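Structural PPIase-like protein L605 (Mimivirus, PDB 2OSE) adopts the cyclophilin fold, assembles as a homotrimer, and may bind cyclosporin A and isomerise peptidyl-prolyl bonds as its family does. Local coordinates at residues A[139-144]-A[164-169]; A[15-20]-A[49-54]; A[149-154]-A[182-187]; A[45-50]-A[145-150]. One frame throughout, in Å; residues are numbered along the deposited sequence.

Contact 1: residues A[139-144]-A[164-169]; sequences GNRYYD and DRDQVV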
loop_
_atom_site.group_PDB
_atom_site.type_symbol
_atom_site.label_atom_id
_atom_site.label_comp_id
_atom_site.label_asym_id
_atom_site.label_seq_id
_atom_site.Cartn_x
_atom_site.Cartn_y
_atom_site.Cartn_z
ATOM N N GLY A 139 -8.127 24.180 -0.222
ATOM C CA GLY A 139 -9.241 23.525 0.427
ATOM C C GLY A 139 -10.465 23.487 -0.482
ATOM O O GLY A 139 -11.557 23.165 -0.026
ATOM N N ASN A 140 -10.299 23.830 -1.756
ATOM C CA ASN A 140 -11.434 23.820 -2.684
ATOM C C ASN A 140 -11.614 22.414 -3.309
ATOM O O ASN A 140 -10.641 21.781 -3.690
ATOM C CB ASN A 140 -11.265 24.856 -3.811
ATOM C CG ASN A 140 -11.132 26.320 -3.302
ATOM O OD1 ASN A 140 -11.725 26.720 -2.298
ATOM N ND2 ASN A 140 -10.373 27.115 -4.041
ATOM N N ARG A 141 -12.872 21.998 -3.447
ATOM C CA ARG A 141 -13.289 20.714 -4.029
ATOM C C ARG A 141 -13.303 20.701 -5.563
ATOM O O ARG A 141 -13.824 21.620 -6.196
ATOM C CB ARG A 141 -14.676 20.378 -3.449
ATOM C CG ARG A 141 -15.387 19.135 -4.008
ATOM C CD ARG A 141 -16.566 18.740 -3.135
ATOM N NE ARG A 141 -17.858 19.343 -3.529
ATOM C CZ ARG A 141 -18.525 20.282 -2.835
ATOM N NH1 ARG A 141 -18.053 20.762 -1.683
ATOM N NH2 ARG A 141 -19.688 20.744 -3.288
ATOM N N TYR A 142 -12.731 19.655 -6.155
ATOM C CA TYR A 142 -12.743 19.444 -7.605
ATOM C C TYR A 142 -12.942 17.957 -7.927
ATOM O O TYR A 142 -12.824 17.122 -7.056
ATOM C CB TYR A 142 -11.462 19.949 -8.290
ATOM C CG TYR A 142 -11.319 21.470 -8.313
ATOM C CD1 TYR A 142 -12.011 22.266 -9.262
ATOM C CD2 TYR A 142 -10.510 22.124 -7.369
ATOM C CE1 TYR A 142 -11.883 23.680 -9.263
ATOM C CE2 TYR A 142 -10.387 23.548 -7.361
ATOM C CZ TYR A 142 -11.073 24.301 -8.301
ATOM O OH TYR A 142 -10.924 25.673 -8.283
ATOM N N TYR A 143 -13.218 17.666 -9.193
ATOM C CA TYR A 143 -13.405 16.313 -9.672
ATOM C C TYR A 143 -12.527 16.095 -10.865
ATOM O O TYR A 143 -12.017 17.048 -11.486
ATOM C CB TYR A 143 -14.874 16.042 -10.004
ATOM C CG TYR A 143 -15.759 16.140 -8.801
ATOM C CD1 TYR A 143 -16.079 15.010 -8.056
ATOM C CD2 TYR A 143 -16.273 17.359 -8.392
ATOM C CE1 TYR A 143 -16.878 15.098 -6.955
ATOM C CE2 TYR A 143 -17.062 17.458 -7.284
ATOM C CZ TYR A 143 -17.355 16.329 -6.557
ATOM O OH TYR A 143 -18.180 16.407 -5.459
ATOM N N ASP A 144 -12.317 14.826 -11.172
ATOM C CA ASP A 144 -11.563 14.450 -12.343
ATOM C C ASP A 144 -12.148 13.130 -12.921
ATOM O O ASP A 144 -13.345 12.830 -12.737
ATOM C CB ASP A 144 -10.026 14.428 -12.037
ATOM C CG ASP A 144 -9.641 13.520 -10.857
ATOM O OD1 ASP A 144 -10.430 12.589 -10.504
ATOM O OD2 ASP A 144 -8.520 13.731 -10.281
ATOM N N ASP A 164 -18.935 10.601 1.859
ATOM C CA ASP A 164 -19.219 12.019 1.820
ATOM C C ASP A 164 -20.288 12.314 0.753
ATOM O O ASP A 164 -20.285 11.718 -0.330
ATOM C CB ASP A 164 -17.936 12.781 1.517
ATOM C CG ASP A 164 -18.015 14.253 1.918
ATOM O OD1 ASP A 164 -18.605 15.036 1.152
ATOM O OD2 ASP A 164 -17.460 14.624 2.981
ATOM N N ARG A 165 -21.215 13.207 1.080
ATOM C CA ARG A 165 -22.192 13.736 0.109
ATOM C C ARG A 165 -21.504 14.194 -1.185
ATOM O O ARG A 165 -22.115 14.174 -2.266
ATOM C CB ARG A 165 -22.938 14.894 0.767
ATOM C CG ARG A 165 -23.736 15.784 -0.135
ATOM C CD ARG A 165 -25.229 15.521 -0.051
ATOM N NE ARG A 165 -25.961 16.418 -0.956
ATOM C CZ ARG A 165 -27.285 16.554 -0.962
ATOM N NH1 ARG A 165 -28.027 15.845 -0.105
ATOM N NH2 ARG A 165 -27.868 17.392 -1.817
ATOM N N ASP A 166 -20.229 14.579 -1.076
ATOM C CA ASP A 166 -19.442 14.994 -2.225
ATOM C C ASP A 166 -19.058 13.829 -3.150
ATOM O O ASP A 166 -18.480 14.057 -4.203
ATOM C CB ASP A 166 -18.150 15.693 -1.787
ATOM C CG ASP A 166 -18.387 17.042 -1.114
ATOM O OD1 ASP A 166 -19.448 17.676 -1.340
ATOM O OD2 ASP A 166 -17.467 17.464 -0.367
ATOM N N GLN A 167 -19.323 12.600 -2.720
ATOM C CA GLN A 167 -19.153 11.422 -3.572
ATOM C C GLN A 167 -20.401 11.379 -4.435
ATOM O O GLN A 167 -21.353 10.652 -4.144
ATOM C CB GLN A 167 -18.969 10.160 -2.722
ATOM C CG GLN A 167 -17.691 10.191 -1.813
ATOM C CD GLN A 167 -16.457 9.548 -2.419
ATOM O OE1 GLN A 167 -16.347 9.375 -3.629
ATOM N NE2 GLN A 167 -15.514 9.161 -1.552
ATOM N N VAL A 168 -20.388 12.182 -5.488
ATOM C CA VAL A 168 -21.614 12.540 -6.233
ATOM C C VAL A 168 -22.037 11.512 -7.308
ATOM O O VAL A 168 -21.290 11.237 -8.243
ATOM C CB VAL A 168 -21.482 13.971 -6.855
ATOM C CG1 VAL A 168 -20.346 14.012 -7.878
ATOM C CG2 VAL A 168 -22.824 14.424 -7.532
ATOM N N VAL A 169 -23.247 10.976 -7.149
ATOM C CA VAL A 169 -23.831 9.998 -8.066
ATOM C C VAL A 169 -24.181 10.637 -9.419
ATOM O O VAL A 169 -24.939 11.622 -9.484
ATOM C CB VAL A 169 -25.078 9.346 -7.449
ATOM C CG1 VAL A 169 -25.783 8.350 -8.441
ATOM C CG2 VAL A 169 -24.711 8.638 -6.185
#
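R141 faces D166 and Y143 faces V168 with their backbones well apart, the CA atoms of R141 and D166 being 8.6 Å from each other. In this cyclophilin barrel both segments hydrogen-bond to strand 128-135, Y142 with Y134 and V168 with L131, and side chains bridge the gap between them. Residues 164-167 form a type I turn that leads into strand 168-175. Inside it D164 OD1 accepts the backbone N of D166, an Asx turn, with the lone pair that faces away from its other oxygen. R141 stretches out from its backbone and bends at chi3 (91°), which turns a face of the guanidinium to the D166 carboxylate. The two planes are only 22° apart, and D166 OD1 sits over the guanidinium centre, 3.1 Å from R141 CZ. This salt bridge, with R141 NE 3.2 Å from D166 OD1, works by charge alone, since no N-H points at the oxygen. Y190 of the second subunit packs on D164, D166 and Q167, placing the turn at the trimer interface. Further in, Y143 turns its ring so that CE1 meets V168 CG1 at 3.7 Å, while F40 adds an edge-to-face partner. At the ring's edge the hydroxyl makes a short bond, Y143 OH to D166 O, 2.7 Å, in the carbonyl plane and on a lone pair of that oxygen.

Contact 2: residues A[15-20]-A[49-54]; sequences PRVYMD and QLTNGK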
loop_
_atom_site.group_PDB
_atom_site.type_symbol
_atom_site.label_atom_id
_atom_site.label_comp_id
_atom_site.label_asym_id
_atom_site.label_seq_id
_atom_site.Cartn_x
_atom_site.Cartn_y
_atom_site.Cartn_z
ATOM N N PRO A 15 -26.692 9.635 -21.521
ATOM C CA PRO A 15 -25.784 8.869 -22.355
ATOM C C PRO A 15 -25.667 7.470 -21.771
ATOM O O PRO A 15 -25.793 7.305 -20.576
ATOM C CB PRO A 15 -24.441 9.595 -22.197
ATOM C CG PRO A 15 -24.788 10.942 -21.678
ATOM C CD PRO A 15 -26.028 10.784 -20.875
ATOM N N ARG A 16 -25.450 6.474 -22.614
ATOM C CA ARG A 16 -25.209 5.120 -22.133
ATOM C C ARG A 16 -23.868 4.696 -22.618
ATOM O O ARG A 16 -23.522 4.976 -23.761
ATOM C CB ARG A 16 -26.280 4.160 -22.634
ATOM C CG ARG A 16 -27.632 4.382 -21.973
ATOM C CD ARG A 16 -28.688 3.455 -22.548
ATOM N NE ARG A 16 -29.990 3.916 -22.120
ATOM C CZ ARG A 16 -30.718 3.369 -21.170
ATOM N NH1 ARG A 16 -30.336 2.255 -20.602
ATOM N NH2 ARG A 16 -31.879 3.935 -20.822
ATOM N N VAL A 17 -23.110 4.017 -21.766
ATOM C CA VAL A 17 -21.744 3.602 -22.106
ATOM C C VAL A 17 -21.513 2.187 -21.622
ATOM O O VAL A 17 -22.273 1.682 -20.788
ATOM C CB VAL A 17 -20.677 4.516 -21.479
ATOM C CG1 VAL A 17 -20.824 5.986 -21.958
ATOM C CG2 VAL A 17 -20.732 4.405 -19.938
ATOM N N TYR A 18 -20.457 1.559 -22.133
ATOM C CA TYR A 18 -20.045 0.222 -21.699
ATOM C C TYR A 18 -18.561 0.173 -21.327
ATOM O O TYR A 18 -17.748 0.975 -21.818
ATOM C CB TYR A 18 -20.351 -0.821 -22.793
ATOM C CG TYR A 18 -19.738 -0.463 -24.146
ATOM C CD1 TYR A 18 -18.459 -0.896 -24.483
ATOM C CD2 TYR A 18 -20.433 0.345 -25.073
ATOM C CE1 TYR A 18 -17.868 -0.546 -25.733
ATOM C CE2 TYR A 18 -19.839 0.711 -26.306
ATOM C CZ TYR A 18 -18.559 0.257 -26.615
ATOM O OH TYR A 18 -17.972 0.611 -27.832
ATOM N N MET A 19 -18.230 -0.790 -20.478
ATOM C CA MET A 19 -16.862 -1.091 -20.067
ATOM C C MET A 19 -16.733 -2.598 -19.849
ATOM O O MET A 19 -17.374 -3.154 -18.927
ATOM C CB MET A 19 -16.559 -0.459 -18.703
ATOM C CG MET A 19 -16.114 0.921 -18.704
ATOM S SD MET A 19 -16.071 1.553 -16.977
ATOM C CE MET A 19 -15.683 3.222 -17.480
ATOM N N ASP A 20 -15.857 -3.233 -20.621
ATOM C CA ASP A 20 -15.364 -4.594 -20.271
ATOM C C ASP A 20 -14.516 -4.538 -19.007
ATOM O O ASP A 20 -13.758 -3.574 -18.811
ATOM C CB ASP A 20 -14.491 -5.167 -21.387
ATOM C CG ASP A 20 -15.278 -5.753 -22.487
ATOM O OD1 ASP A 20 -16.449 -6.169 -22.273
ATOM O OD2 ASP A 20 -14.735 -5.801 -23.604
ATOM N N GLN A 49 -16.656 11.281 -22.455
ATOM C CA GLN A 49 -15.617 11.451 -23.483
ATOM C C GLN A 49 -14.395 10.607 -23.230
ATOM O O GLN A 49 -13.673 10.262 -24.158
ATOM C CB GLN A 49 -15.223 12.921 -23.673
ATOM C CG GLN A 49 -16.378 13.823 -24.038
ATOM C CD GLN A 49 -17.185 13.331 -25.235
ATOM O OE1 GLN A 49 -16.652 12.724 -26.169
ATOM N NE2 GLN A 49 -18.481 13.618 -25.218
ATOM N N LEU A 50 -14.151 10.269 -21.967
ATOM C CA LEU A 50 -13.029 9.372 -21.645
ATOM C C LEU A 50 -13.365 7.940 -22.021
ATOM O O LEU A 50 -12.498 7.124 -22.296
ATOM C CB LEU A 50 -12.707 9.450 -20.165
ATOM C CG LEU A 50 -11.911 10.711 -19.775
ATOM C CD1 LEU A 50 -11.660 10.666 -18.288
ATOM C CD2 LEU A 50 -10.593 10.738 -20.528
ATOM N N THR A 51 -14.650 7.643 -21.996
ATOM C CA THR A 51 -15.135 6.363 -22.414
ATOM C C THR A 51 -14.974 6.227 -23.928
ATOM O O THR A 51 -14.538 5.195 -24.424
ATOM C CB THR A 51 -16.577 6.281 -21.945
ATOM O OG1 THR A 51 -16.602 5.636 -20.671
ATOM C CG2 THR A 51 -17.419 5.615 -22.926
ATOM N N ASN A 52 -15.264 7.300 -24.659
ATOM C CA ASN A 52 -14.986 7.334 -26.099
ATOM C C ASN A 52 -13.520 7.280 -26.519
ATOM O O ASN A 52 -13.214 6.737 -27.588
ATOM C CB ASN A 52 -15.700 8.492 -26.787
ATOM C CG ASN A 52 -16.804 7.995 -27.686
ATOM O OD1 ASN A 52 -17.742 7.345 -27.224
ATOM N ND2 ASN A 52 -16.661 8.224 -28.989
ATOM N N GLY A 53 -12.632 7.824 -25.685
ATOM C CA GLY A 53 -11.186 7.668 -25.874
ATOM C C GLY A 53 -10.523 8.358 -27.064
ATOM O O GLY A 53 -9.414 7.967 -27.453
ATOM N N LYS A 54 -11.182 9.382 -27.623
ATOM C CA LYS A 54 -10.730 10.070 -28.864
ATOM C C LYS A 54 -9.971 11.368 -28.574
ATOM O O LYS A 54 -9.212 11.878 -29.412
ATOM C CB LYS A 54 -11.919 10.370 -29.805
ATOM C CG LYS A 54 -12.908 9.202 -30.004
ATOM C CD LYS A 54 -12.509 8.248 -31.120
ATOM C CE LYS A 54 -13.449 8.406 -32.302
ATOM N NZ LYS A 54 -13.710 7.104 -33.006
#
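T51 presents its two branches to two residues of strand 16-23: the methyl goes to V17 and the hydroxyl lies by M19. V17 and T51 approach at a slant, and T51 CG2 rests 3.6 Å from V17 CG1 and nearly as close to V17 CB. V17 turns CG1 to the side of its backbone N (chi1 -60°), and there the branch faces the helix, methyl against methyl. M19 comes from another direction. Its first bond does not aim at the helix, but beyond CG the chain runs straight (chi3 -174°) and crosses T51 at about a right angle, bringing the terminal methyl alongside. The distance from M19 CE to T51 OG1 is 4.1 Å, a looser touch than the one at V17, and it is van der Waals packing. One turn earlier in the helix F47 lies against both V17 and M19, so T51 extends a row of helix side chains laid on the strand. I33 and A205 flank V17 within the sheet, and I200 and C203 pack on M19. The helix stops right after T51 and N52: G53 takes a positive phi, while its N still reaches Q49 O at 3.1 Å. N52 OD1 adds a weak hydrogen bond to A205 N. The arrangement is that of the cyclophilin fold, in which helix 41-52 covers one end of an antiparallel beta barrel and fills its mouth with apolar side chains.

Contact 3: residues A[149-154]-A[182-187]; sequences ITLDDI and KINSMI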
loop_
_atom_site.group_PDB
_atom_site.type_symbol
_atom_site.label_atom_id
_atom_site.label_comp_id
_atom_site.label_asym_id
_atom_site.label_seq_id
_atom_site.Cartn_x
_atom_site.Cartn_y
_atom_site.Cartn_z
ATOM N N ILE A 149 -17.873 2.795 -8.312
ATOM C CA ILE A 149 -19.120 2.018 -8.469
ATOM C C ILE A 149 -19.373 1.233 -7.205
ATOM O O ILE A 149 -18.465 0.528 -6.686
ATOM C CB ILE A 149 -19.051 1.062 -9.729
ATOM C CG1 ILE A 149 -18.782 1.871 -11.006
ATOM C CG2 ILE A 149 -20.322 0.215 -9.855
ATOM C CD1 ILE A 149 -18.627 1.022 -12.249
ATOM N N THR A 150 -20.603 1.314 -6.699
ATOM C CA THR A 150 -20.961 0.585 -5.482
ATOM C C THR A 150 -21.222 -0.892 -5.776
ATOM O O THR A 150 -21.879 -1.238 -6.794
ATOM C CB THR A 150 -22.214 1.174 -4.761
ATOM O OG1 THR A 150 -23.267 1.388 -5.725
ATOM C CG2 THR A 150 -21.890 2.504 -4.079
ATOM N N LEU A 151 -20.792 -1.758 -4.840
ATOM C CA LEU A 151 -20.932 -3.223 -4.973
ATOM C C LEU A 151 -22.153 -3.723 -4.229
ATOM O O LEU A 151 -22.559 -4.886 -4.389
ATOM C CB LEU A 151 -19.685 -3.976 -4.467
ATOM C CG LEU A 151 -18.379 -3.689 -5.209
ATOM C CD1 LEU A 151 -17.178 -4.325 -4.493
ATOM C CD2 LEU A 151 -18.411 -4.130 -6.687
ATOM N N ASP A 152 -22.748 -2.856 -3.410
ATOM C CA ASP A 152 -23.926 -3.269 -2.664
ATOM C C ASP A 152 -24.796 -2.069 -2.358
ATOM O O ASP A 152 -24.395 -0.932 -2.632
ATOM C CB ASP A 152 -23.504 -3.952 -1.359
ATOM C CG ASP A 152 -24.564 -4.905 -0.832
ATOM O OD1 ASP A 152 -25.717 -4.931 -1.347
ATOM O OD2 ASP A 152 -24.240 -5.647 0.101
ATOM N N ASP A 153 -25.989 -2.342 -1.813
ATOM C CA ASP A 153 -26.859 -1.330 -1.216
ATOM C C ASP A 153 -26.249 -0.951 0.148
ATOM O O ASP A 153 -25.468 -1.714 0.716
ATOM C CB ASP A 153 -28.258 -1.917 -0.935
ATOM C CG ASP A 153 -28.979 -2.379 -2.187
ATOM O OD1 ASP A 153 -28.805 -1.774 -3.275
ATOM O OD2 ASP A 153 -29.749 -3.361 -2.070
ATOM N N ILE A 154 -26.616 0.209 0.679
ATOM C CA ILE A 154 -26.313 0.491 2.088
ATOM C C ILE A 154 -26.910 -0.617 2.965
ATOM O O ILE A 154 -28.026 -1.074 2.727
ATOM C CB ILE A 154 -26.856 1.849 2.553
ATOM C CG1 ILE A 154 -26.143 2.999 1.844
ATOM C CG2 ILE A 154 -26.684 2.000 4.067
ATOM C CD1 ILE A 154 -26.520 4.395 2.375
ATOM N N LYS A 182 -19.275 -10.945 -9.207
ATOM C CA LYS A 182 -18.048 -11.724 -9.429
ATOM C C LYS A 182 -16.829 -11.023 -8.793
ATOM O O LYS A 182 -16.037 -11.653 -8.087
ATOM C CB LYS A 182 -17.816 -11.933 -10.922
ATOM C CG LYS A 182 -18.775 -12.968 -11.573
ATOM C CD LYS A 182 -18.451 -13.167 -13.060
ATOM C CE LYS A 182 -19.423 -14.210 -13.643
ATOM N NZ LYS A 182 -19.088 -14.487 -15.097
ATOM N N ILE A 183 -16.690 -9.723 -9.077
ATOM C CA ILE A 183 -15.639 -8.888 -8.472
ATOM C C ILE A 183 -15.687 -8.968 -6.946
ATOM O O ILE A 183 -14.676 -9.280 -6.296
ATOM C CB ILE A 183 -15.728 -7.397 -8.956
ATOM C CG1 ILE A 183 -15.402 -7.307 -10.460
ATOM C CG2 ILE A 183 -14.761 -6.524 -8.147
ATOM C CD1 ILE A 183 -15.861 -5.970 -11.128
ATOM N N ASN A 184 -16.869 -8.700 -6.389
ATOM C CA ASN A 184 -17.077 -8.732 -4.948
ATOM C C ASN A 184 -16.739 -10.069 -4.294
ATOM O O ASN A 184 -16.139 -10.099 -3.185
ATOM C CB ASN A 184 -18.514 -8.337 -4.590
ATOM C CG ASN A 184 -18.627 -7.910 -3.187
ATOM O OD1 ASN A 184 -17.876 -7.052 -2.740
ATOM N ND2 ASN A 184 -19.564 -8.520 -2.437
ATOM N N SER A 185 -17.156 -11.162 -4.932
ATOM C CA SER A 185 -16.752 -12.486 -4.433
ATOM C C SER A 185 -15.232 -12.635 -4.404
ATOM O O SER A 185 -14.693 -13.133 -3.444
ATOM C CB SER A 185 -17.351 -13.599 -5.266
ATOM O OG SER A 185 -18.735 -13.667 -4.952
ATOM N N MET A 186 -14.552 -12.223 -5.468
ATOM C CA MET A 186 -13.108 -12.402 -5.547
ATOM C C MET A 186 -12.308 -11.525 -4.597
ATOM O O MET A 186 -11.119 -11.786 -4.388
ATOM C CB MET A 186 -12.623 -12.200 -6.961
ATOM C CG MET A 186 -13.130 -13.269 -7.874
ATOM S SD MET A 186 -12.400 -13.077 -9.467
ATOM C CE MET A 186 -13.599 -12.017 -10.220
ATOM N N ILE A 187 -12.942 -10.499 -4.029
ATOM C CA ILE A 187 -12.279 -9.632 -3.079
ATOM C C ILE A 187 -12.691 -9.872 -1.620
ATOM O O ILE A 187 -12.368 -9.068 -0.761
ATOM C CB ILE A 187 -12.313 -8.105 -3.464
ATOM C CG1 ILE A 187 -13.731 -7.515 -3.384
ATOM C CG2 ILE A 187 -11.634 -7.886 -4.857
ATOM C CD1 ILE A 187 -13.791 -5.989 -3.749
#
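L151, just past the end of strand 147-150, packs on N184 in the last turn of helix 177-186 and on I187 just beyond it; this is one of the helices that close the cyclophilin barrel. The apolar part is a meeting of methyls: L151 CD1 and I187 CD1 come tip to tip at 3.8 Å. I187 can reach there because its CG1 lies between the backbone N and the carbonyl carbon (chi1 68°). I90 of strand 89-92 packs on both L151 and I183, and F198 touches I183 and I187, so the leucine enters an established apolar layer.

Polar bonds hold the helix end from outside the two segments. H86 ND1 bonds N184 O, which ties the helix end to the loop before strand 89-92, and the backbone of L151 pairs with N88 of that same loop. S185 and M186 also pack on D136 of the third subunit.

The remaining kind of contact sets a methyl against an amide oxygen, the two side chains meeting at a slant. That oxygen is already occupied by the backbone N of N87, and against it L151 CD1 makes only a packing contact, 3.3 Å from N184 OD1.

Contact 4: residues A[45-50]-A[145-150]; sequences ENFVQL and STFMIT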
loop_
_atom_site.group_PDB
_atom_site.type_symbol
_atom_site.label_atom_id
_atom_site.label_comp_id
_atom_site.label_asym_id
_atom_site.label_seq_id
_atom_site.Cartn_x
_atom_site.Cartn_y
_atom_site.Cartn_z
ATOM N N GLU A 45 -19.926 14.685 -18.821
ATOM C CA GLU A 45 -19.258 14.803 -20.119
ATOM C C GLU A 45 -17.814 14.319 -20.101
ATOM O O GLU A 45 -17.374 13.650 -21.030
ATOM C CB GLU A 45 -19.389 16.231 -20.731
ATOM C CG GLU A 45 -20.821 16.607 -21.111
ATOM C CD GLU A 45 -21.473 15.714 -22.201
ATOM O OE1 GLU A 45 -20.776 15.130 -23.063
ATOM O OE2 GLU A 45 -22.718 15.616 -22.187
ATOM N N ASN A 46 -17.087 14.612 -19.020
ATOM C CA ASN A 46 -15.732 14.100 -18.906
ATOM C C ASN A 46 -15.747 12.567 -18.867
ATOM O O ASN A 46 -14.978 11.935 -19.556
ATOM C CB ASN A 46 -15.053 14.656 -17.644
ATOM C CG ASN A 46 -13.598 14.215 -17.508
ATOM O OD1 ASN A 46 -12.794 14.357 -18.445
ATOM N ND2 ASN A 46 -13.243 13.691 -16.320
ATOM N N PHE A 47 -16.642 11.986 -18.073
ATOM C CA PHE A 47 -16.763 10.524 -18.019
ATOM C C PHE A 47 -17.059 9.944 -19.399
ATOM O O PHE A 47 -16.338 9.063 -19.872
ATOM C CB PHE A 47 -17.827 10.080 -17.012
ATOM C CG PHE A 47 -17.838 8.582 -16.773
ATOM C CD1 PHE A 47 -17.050 8.018 -15.764
ATOM C CD2 PHE A 47 -18.632 7.733 -17.564
ATOM C CE1 PHE A 47 -17.029 6.633 -15.547
ATOM C CE2 PHE A 47 -18.623 6.336 -17.355
ATOM C CZ PHE A 47 -17.834 5.789 -16.340
ATOM N N VAL A 48 -18.112 10.441 -20.052
ATOM C CA VAL A 48 -18.457 9.946 -21.392
ATOM C C VAL A 48 -17.338 10.125 -22.434
ATOM O O VAL A 48 -17.077 9.212 -23.223
ATOM C CB VAL A 48 -19.822 10.534 -21.914
ATOM C CG1 VAL A 48 -20.131 10.029 -23.299
ATOM C CG2 VAL A 48 -20.965 10.178 -21.009
ATOM N N GLN A 49 -16.656 11.281 -22.455
ATOM C CA GLN A 49 -15.617 11.451 -23.483
ATOM C C GLN A 49 -14.395 10.607 -23.230
ATOM O O GLN A 49 -13.673 10.262 -24.158
ATOM C CB GLN A 49 -15.223 12.921 -23.673
ATOM C CG GLN A 49 -16.378 13.823 -24.038
ATOM C CD GLN A 49 -17.185 13.331 -25.235
ATOM O OE1 GLN A 49 -16.652 12.724 -26.169
ATOM N NE2 GLN A 49 -18.481 13.618 -25.218
ATOM N N LEU A 50 -14.151 10.269 -21.967
ATOM C CA LEU A 50 -13.029 9.372 -21.645
ATOM C C LEU A 50 -13.365 7.940 -22.021
ATOM O O LEU A 50 -12.498 7.124 -22.296
ATOM C CB LEU A 50 -12.707 9.450 -20.165
ATOM C CG LEU A 50 -11.911 10.711 -19.775
ATOM C CD1 LEU A 50 -11.660 10.666 -18.288
ATOM C CD2 LEU A 50 -10.593 10.738 -20.528
ATOM N N SER A 145 -11.307 12.380 -13.619
ATOM C CA SER A 145 -11.643 11.072 -14.185
ATOM C C SER A 145 -11.898 9.941 -13.162
ATOM O O SER A 145 -12.368 8.857 -13.552
ATOM C CB SER A 145 -10.507 10.655 -15.116
ATOM O OG SER A 145 -9.266 10.630 -14.407
ATOM N N THR A 146 -11.545 10.179 -11.893
ATOM C CA THR A 146 -11.703 9.219 -10.795
ATOM C C THR A 146 -13.167 8.927 -10.445
ATOM O O THR A 146 -13.933 9.821 -10.107
ATOM C CB THR A 146 -10.986 9.693 -9.488
ATOM O OG1 THR A 146 -9.651 10.124 -9.815
ATOM C CG2 THR A 146 -10.918 8.528 -8.454
ATOM N N PHE A 147 -13.542 7.653 -10.525
ATOM C CA PHE A 147 -14.941 7.302 -10.388
ATOM C C PHE A 147 -15.096 6.053 -9.523
ATOM O O PHE A 147 -14.196 5.237 -9.435
ATOM C CB PHE A 147 -15.584 7.123 -11.791
ATOM C CG PHE A 147 -15.178 5.840 -12.499
ATOM C CD1 PHE A 147 -15.813 4.636 -12.194
ATOM C CD2 PHE A 147 -14.179 5.842 -13.455
ATOM C CE1 PHE A 147 -15.465 3.476 -12.837
ATOM C CE2 PHE A 147 -13.810 4.672 -14.120
ATOM C CZ PHE A 147 -14.456 3.500 -13.806
ATOM N N MET A 148 -16.260 5.912 -8.910
ATOM C CA MET A 148 -16.556 4.829 -8.014
ATOM C C MET A 148 -17.834 4.123 -8.476
ATOM O O MET A 148 -18.765 4.775 -8.923
ATOM C CB MET A 148 -16.811 5.432 -6.636
ATOM C CG MET A 148 -17.117 4.416 -5.540
ATOM S SD MET A 148 -17.562 5.159 -3.964
ATOM C CE MET A 148 -15.906 5.696 -3.417
ATOM N N ILE A 149 -17.873 2.795 -8.312
ATOM C CA ILE A 149 -19.120 2.018 -8.469
ATOM C C ILE A 149 -19.373 1.233 -7.205
ATOM O O ILE A 149 -18.465 0.528 -6.686
ATOM C CB ILE A 149 -19.051 1.062 -9.729
ATOM C CG1 ILE A 149 -18.782 1.871 -11.006
ATOM C CG2 ILE A 149 -20.322 0.215 -9.855
ATOM C CD1 ILE A 149 -18.627 1.022 -12.249
ATOM N N THR A 150 -20.603 1.314 -6.699
ATOM C CA THR A 150 -20.961 0.585 -5.482
ATOM C C THR A 150 -21.222 -0.892 -5.776
ATOM O O THR A 150 -21.879 -1.238 -6.794
ATOM C CB THR A 150 -22.214 1.174 -4.761
ATOM O OG1 THR A 150 -23.267 1.388 -5.725
ATOM C CG2 THR A 150 -21.890 2.504 -4.079
#
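F47 of helix 41-52 points the edge of its ring at the face of F147, a T-shaped pair deep inside the cyclophilin barrel. The planes stand at 86° and the centroids are 5.2 Å apart. F47 leaves the helix with CG anti to the backbone N (chi1 -171°), and its CE1 atom comes down on the F147 ring, 3.6 Å from CD2 and off the centre toward the rim. Y76 gives F147 a second edge-to-face neighbour, and L129 of strand 128-135 packs on both phenylalanines.

Packing is tightest at the start of 145-150, where L50 CD1 presses on S145 CB at 3.4 Å, closer than carbons usually sit. S145 is held there firmly: OG bonds G93 O and G104 N, and its carbonyl oxygen accepts from Y76 OH.

The loose part of the contact is still buried. On the helix side turned from the strand, E45 holds R37 in a salt bridge, with a weak bond from Q49 NE2. Toward the strand, the N46 amide is fixed by its oxygen, where N46 OD1 takes the N-H of V106. Its other end makes no bond with the facing backbone: N46 ND2 only rests there, 3.6 Å from S145 N.

In the fold
Contacts 2 and 4 both use helix 41-52 and together form one apolar core, joined by M19; the centre of contact 4 is about 3 Å from the chain's centre. Contact 1, on the other side of that centre from contact 2, is partly buried and is the one with a salt bridge and a hydrogen bond between its segments; the other three are van der Waals packing, with an aromatic pair in contact 4. Contact 1 touches contact 4 where N46 ND2 rests on D144 C, and both meet the second subunit. Contact 3 shares strand 147-150 with contact 4, but their centres are about 18 Å apart, contact 3 lying at helix 177-186, which also meets the third subunit; contact 2 touches no other chain.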